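Local coordinates for Slr1438 protein (Synechocystis sp., PDB 3K25) that is of unknown function but belongs to the aldose 1-epimerase family, and so may bind carbohydrates and act as an isomerase, at residues 73-78 and 262-267; 79-84 and 126-131. All blocks are in the same frame, centred on the assembly; numbering follows the deposited sequence.

How the interactions relate
Interactions 1 and 2 are neighbours on the same side of the chain's centre, centres about 13 Å apart, and they share the hairpin strand 78-81. Residues 73-78 lead into this strand and 79-84 carry it on to the turn, so the first pair of segments holds the start of the hairpin near helix 262-265 and the second packs its far end against 126-131. Phe79 joins them: Leu263 CD2 approaches Phe79 CG at 3.5 Å, and Leu74 CD1 lies 3.9 Å from Phe79 CD1. The two contacts' centres lie about 19 and 23 Å from the centre of the chain, and both belong to the packing between loops and strands at its periphery.

Interaction 1 (73-78 and 262-267); sequences NLPQDQ and ALNSGE
Asn264, on the short helix 262-265, takes part in three of the four residue contacts here. Its CB leaves the helix toward the loop 73-78, and the first torsion sets CG anti to the carbonyl carbon and beside the backbone N (chi1 -80°). CG comes within 4.1 Å of the carbonyl oxygen Gln78 O. Beyond it the carboxamide divides its two atoms between different neighbours: OD1 is directed to Phe79, and ND2 faces the loop. ND2 donates a fairly straight hydrogen bond to Gln78 O, 3.3 Å long with an N-H...O angle of 160°. The oxygen lies close to the plane of the amide, whereas the donor sits above the carbonyl plane of Gln78.

Carbon atoms of Leu74 and Pro75 also lie against this nitrogen. Leu74 crosses the asparagine side chain obliquely, with CG anti to its own carbonyl carbon, and brings CD2 to 3.8 Å from Asn264 ND2. Pro75 meets the amide tip to tip, its CD 4.0 Å from Asn264 ND2. The other branch of Leu74 reaches one residue back along the helix, where Leu74 CD1 and Leu263 CD2 touch at 4.3 Å in a loose apolar contact.

The helix ends at Ser265. Gly266 N still bonds to Ala262 O at 2.8 Å, and Gly266 then turns off with a positive phi, a conformation that favours glycine; Ser265 OG accepts from Glu267 N in an ST turn.

Gln78 opens strand 78-81, which pairs with 84-87, and its carbonyl lies on the side of the strand turned from that partner. On the helix side, Ala262 and Leu263 rest on Ser160 and Pro158 of strand 157-168, so the contact joins the base of the hairpin to that strand through helix 262-265.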
# COMPACT_ATOMS: atom_id res chain seq x y z
N ASN A 73 -9.54 -3.18 -9.61
CA ASN A 73 -9.82 -4.35 -10.42
C ASN A 73 -9.93 -3.98 -11.89
O ASN A 73 -9.83 -2.81 -12.25
CB ASN A 73 -11.13 -4.98 -9.96
CG ASN A 73 -12.27 -4.02 -10.04
OD1 ASN A 73 -12.71 -3.66 -11.13
ND2 ASN A 73 -12.75 -3.55 -8.89
N LEU A 74 -10.13 -4.99 -12.73
CA LEU A 74 -10.27 -4.78 -14.16
C LEU A 74 -11.64 -5.30 -14.59
O LEU A 74 -12.18 -6.23 -14.00
CB LEU A 74 -9.18 -5.52 -14.94
CG LEU A 74 -7.70 -5.21 -14.63
CD1 LEU A 74 -6.80 -6.09 -15.50
CD2 LEU A 74 -7.41 -3.74 -14.87
N PRO A 75 -12.23 -4.68 -15.63
CA PRO A 75 -13.54 -5.13 -16.10
C PRO A 75 -13.37 -6.58 -16.56
O PRO A 75 -12.47 -6.89 -17.34
CB PRO A 75 -13.82 -4.20 -17.28
CG PRO A 75 -13.07 -2.96 -16.93
CD PRO A 75 -11.77 -3.51 -16.39
N GLN A 76 -14.24 -7.45 -16.07
CA GLN A 76 -14.18 -8.87 -16.44
C GLN A 76 -12.92 -9.48 -15.82
O GLN A 76 -12.57 -10.63 -16.11
CB GLN A 76 -14.10 -9.05 -17.97
CG GLN A 76 -14.97 -8.13 -18.83
CD GLN A 76 -16.44 -8.26 -18.54
OE1 GLN A 76 -16.96 -7.66 -17.60
NE2 GLN A 76 -17.14 -9.05 -19.35
N ASP A 77 -12.23 -8.70 -14.99
CA ASP A 77 -11.00 -9.17 -14.37
C ASP A 77 -9.95 -9.57 -15.40
O ASP A 77 -9.17 -10.50 -15.17
CB ASP A 77 -11.29 -10.34 -13.43
CG ASP A 77 -11.67 -9.89 -12.02
OD1 ASP A 77 -12.19 -8.77 -11.87
OD2 ASP A 77 -11.45 -10.67 -11.06
N GLN A 78 -9.93 -8.89 -16.54
CA GLN A 78 -8.94 -9.20 -17.55
C GLN A 78 -8.52 -8.03 -18.42
O GLN A 78 -9.14 -6.96 -18.41
CB GLN A 78 -9.43 -10.33 -18.45
CG GLN A 78 -10.45 -9.90 -19.48
CD GLN A 78 -10.87 -11.05 -20.35
OE1 GLN A 78 -11.31 -12.09 -19.86
NE2 GLN A 78 -10.75 -10.87 -21.66
N ALA A 262 -6.21 1.09 -15.28
CA ALA A 262 -5.15 1.81 -15.98
C ALA A 262 -4.44 0.91 -17.01
O ALA A 262 -4.01 1.38 -18.07
CB ALA A 262 -4.15 2.37 -14.96
N LEU A 263 -4.32 -0.37 -16.69
CA LEU A 263 -3.67 -1.34 -17.58
C LEU A 263 -4.44 -1.47 -18.90
O LEU A 263 -3.89 -1.92 -19.90
CB LEU A 263 -3.59 -2.71 -16.90
CG LEU A 263 -2.71 -3.79 -17.53
CD1 LEU A 263 -1.27 -3.32 -17.53
CD2 LEU A 263 -2.83 -5.09 -16.76
N ASN A 264 -5.71 -1.07 -18.89
CA ASN A 264 -6.56 -1.14 -20.08
C ASN A 264 -6.82 0.21 -20.74
O ASN A 264 -6.87 0.30 -21.97
CB ASN A 264 -7.92 -1.75 -19.74
CG ASN A 264 -7.87 -3.26 -19.65
OD1 ASN A 264 -7.40 -3.93 -20.57
ND2 ASN A 264 -8.38 -3.79 -18.55
N SER A 265 -6.99 1.25 -19.92
CA SER A 265 -7.26 2.59 -20.45
C SER A 265 -5.99 3.34 -20.82
O SER A 265 -6.00 4.17 -21.74
CB SER A 265 -8.05 3.41 -19.44
OG SER A 265 -7.21 3.88 -18.40
N GLY A 266 -4.92 3.07 -20.09
CA GLY A 266 -3.65 3.73 -20.33
C GLY A 266 -3.49 4.95 -19.44
O GLY A 266 -2.45 5.58 -19.43
N GLU A 267 -4.53 5.27 -18.67
CA GLU A 267 -4.49 6.43 -17.79
C GLU A 267 -3.44 6.33 -16.68
O GLU A 267 -3.50 5.46 -15.80
CB GLU A 267 -5.88 6.67 -17.19
CG GLU A 267 -6.03 8.01 -16.50
CD GLU A 267 -7.38 8.18 -15.85
OE1 GLU A 267 -7.57 9.18 -15.12
OE2 GLU A 267 -8.27 7.31 -16.06

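Interaction 2 (79-84 and 126-131); sequences FNHAGK and FPFAFE
His81 holds CG anti to its backbone N (chi1 173°), and Phe128 swings CG beside its backbone N (chi1 -58°), so that the two rings reach for each other tip to tip. The edge of Phe128 points at the face of His81 in an edge-to-face pair, centroids 5.0 Å apart and planes at 57°. Phe128 CZ does the touching, 3.6 Å from His81 NE2 and displaced toward the rim of the imidazole. Ala82 CB lies over the opposite face.

Pro127, the centre of an inverse gamma turn, flanks the pair, its CG 4.1 Å from His81 CD2. Deeper in, Phe79 crosses Phe126 at about a right angle. Phe79 CZ reaches Phe126 CD1 at 4.1 Å, at the edge of the Phe126 ring, while Phe128 CD2 covers the centre of one face of that ring. Met157, at the start of strand 157-168, touches both Phe126 and Phe128.

Residues 126-131 lead into strand 130-139, so the contact packs hairpin 78-81/84-87 against the entry to that strand of the large antiparallel sheet. An alanine in place of His81 would remove the imidazole that Phe128 CZ and Pro127 CG pack against, and would probably loosen the hairpin turn from 126-131.

No hydrogen bond spans the segments, so the hold depends on shape and aromatic packing. The C-H edge directed at the imidazole face is slightly positive and would probably favour a neutral over a protonated ring.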
# COMPACT_ATOMS: atom_id res chain seq x y z
N PHE A 79 -7.43 -8.25 -19.16
CA PHE A 79 -6.87 -7.28 -20.09
C PHE A 79 -6.19 -8.07 -21.19
O PHE A 79 -5.61 -9.13 -20.95
CB PHE A 79 -5.85 -6.36 -19.41
CG PHE A 79 -4.55 -7.03 -19.08
CD1 PHE A 79 -4.46 -7.93 -18.02
CD2 PHE A 79 -3.41 -6.75 -19.83
CE1 PHE A 79 -3.25 -8.54 -17.70
CE2 PHE A 79 -2.19 -7.35 -19.52
CZ PHE A 79 -2.11 -8.25 -18.45
N ASN A 80 -6.27 -7.54 -22.40
CA ASN A 80 -5.65 -8.19 -23.54
C ASN A 80 -4.29 -7.58 -23.79
O ASN A 80 -4.10 -6.39 -23.58
CB ASN A 80 -6.52 -8.02 -24.79
CG ASN A 80 -7.77 -8.89 -24.76
OD1 ASN A 80 -8.16 -9.40 -23.71
ND2 ASN A 80 -8.40 -9.06 -25.92
N HIS A 81 -3.35 -8.41 -24.20
CA HIS A 81 -2.01 -7.94 -24.53
C HIS A 81 -1.51 -8.77 -25.69
O HIS A 81 -1.45 -10.00 -25.61
CB HIS A 81 -1.03 -8.07 -23.36
CG HIS A 81 0.38 -7.74 -23.74
ND1 HIS A 81 0.78 -6.46 -24.07
CD2 HIS A 81 1.47 -8.53 -23.89
CE1 HIS A 81 2.06 -6.48 -24.41
NE2 HIS A 81 2.50 -7.72 -24.31
N ALA A 82 -1.16 -8.10 -26.78
CA ALA A 82 -0.66 -8.79 -27.97
C ALA A 82 -1.62 -9.91 -28.37
O ALA A 82 -1.22 -11.07 -28.50
CB ALA A 82 0.73 -9.36 -27.70
N GLY A 83 -2.88 -9.55 -28.57
CA GLY A 83 -3.89 -10.52 -28.96
C GLY A 83 -4.39 -11.39 -27.83
O GLY A 83 -5.59 -11.52 -27.62
N LYS A 84 -3.46 -11.99 -27.09
CA LYS A 84 -3.80 -12.86 -25.97
C LYS A 84 -4.53 -12.14 -24.84
O LYS A 84 -4.44 -10.92 -24.69
CB LYS A 84 -2.53 -13.53 -25.42
CG LYS A 84 -1.72 -14.32 -26.44
CD LYS A 84 -2.51 -15.49 -27.01
CE LYS A 84 -1.70 -16.30 -28.03
NZ LYS A 84 -1.32 -15.52 -29.24
N PHE A 126 0.33 -12.26 -16.07
CA PHE A 126 1.02 -11.03 -16.39
C PHE A 126 2.33 -11.45 -17.06
O PHE A 126 3.35 -11.66 -16.39
CB PHE A 126 1.30 -10.28 -15.08
CG PHE A 126 1.86 -8.90 -15.26
CD1 PHE A 126 1.11 -7.92 -15.91
CD2 PHE A 126 3.13 -8.59 -14.77
CE1 PHE A 126 1.64 -6.62 -16.07
CE2 PHE A 126 3.66 -7.30 -14.92
CZ PHE A 126 2.91 -6.31 -15.57
N PRO A 127 2.33 -11.57 -18.41
CA PRO A 127 3.47 -11.98 -19.24
C PRO A 127 4.68 -11.06 -19.27
O PRO A 127 5.15 -10.69 -20.35
CB PRO A 127 2.83 -12.13 -20.61
CG PRO A 127 1.86 -11.00 -20.63
CD PRO A 127 1.21 -11.11 -19.27
N PHE A 128 5.21 -10.68 -18.11
CA PHE A 128 6.39 -9.82 -18.08
C PHE A 128 7.35 -10.29 -16.99
O PHE A 128 6.95 -10.54 -15.86
CB PHE A 128 5.99 -8.37 -17.85
CG PHE A 128 5.05 -7.84 -18.89
CD1 PHE A 128 5.53 -7.36 -20.10
CD2 PHE A 128 3.67 -7.85 -18.66
CE1 PHE A 128 4.67 -6.88 -21.08
CE2 PHE A 128 2.80 -7.37 -19.63
CZ PHE A 128 3.29 -6.88 -20.85
N ALA A 129 8.63 -10.40 -17.35
CA ALA A 129 9.66 -10.85 -16.43
C ALA A 129 10.05 -9.76 -15.43
O ALA A 129 11.19 -9.26 -15.45
CB ALA A 129 10.89 -11.28 -17.23
N PHE A 130 9.13 -9.43 -14.54
CA PHE A 130 9.37 -8.39 -13.54
C PHE A 130 10.20 -8.83 -12.35
O PHE A 130 10.27 -10.00 -12.00
CB PHE A 130 8.02 -7.84 -13.03
CG PHE A 130 7.38 -8.70 -11.97
CD1 PHE A 130 7.76 -8.57 -10.63
CD2 PHE A 130 6.45 -9.66 -12.32
CE1 PHE A 130 7.23 -9.41 -9.65
CE2 PHE A 130 5.90 -10.51 -11.36
CZ PHE A 130 6.29 -10.39 -10.01
N GLU A 131 10.83 -7.85 -11.72
CA GLU A 131 11.60 -8.08 -10.50
C GLU A 131 11.51 -6.82 -9.65
O GLU A 131 11.88 -5.73 -10.08
CB GLU A 131 13.07 -8.41 -10.79
CG GLU A 131 13.77 -8.92 -9.52
CD GLU A 131 15.10 -9.61 -9.77
OE1 GLU A 131 16.07 -8.90 -10.11
OE2 GLU A 131 15.18 -10.86 -9.63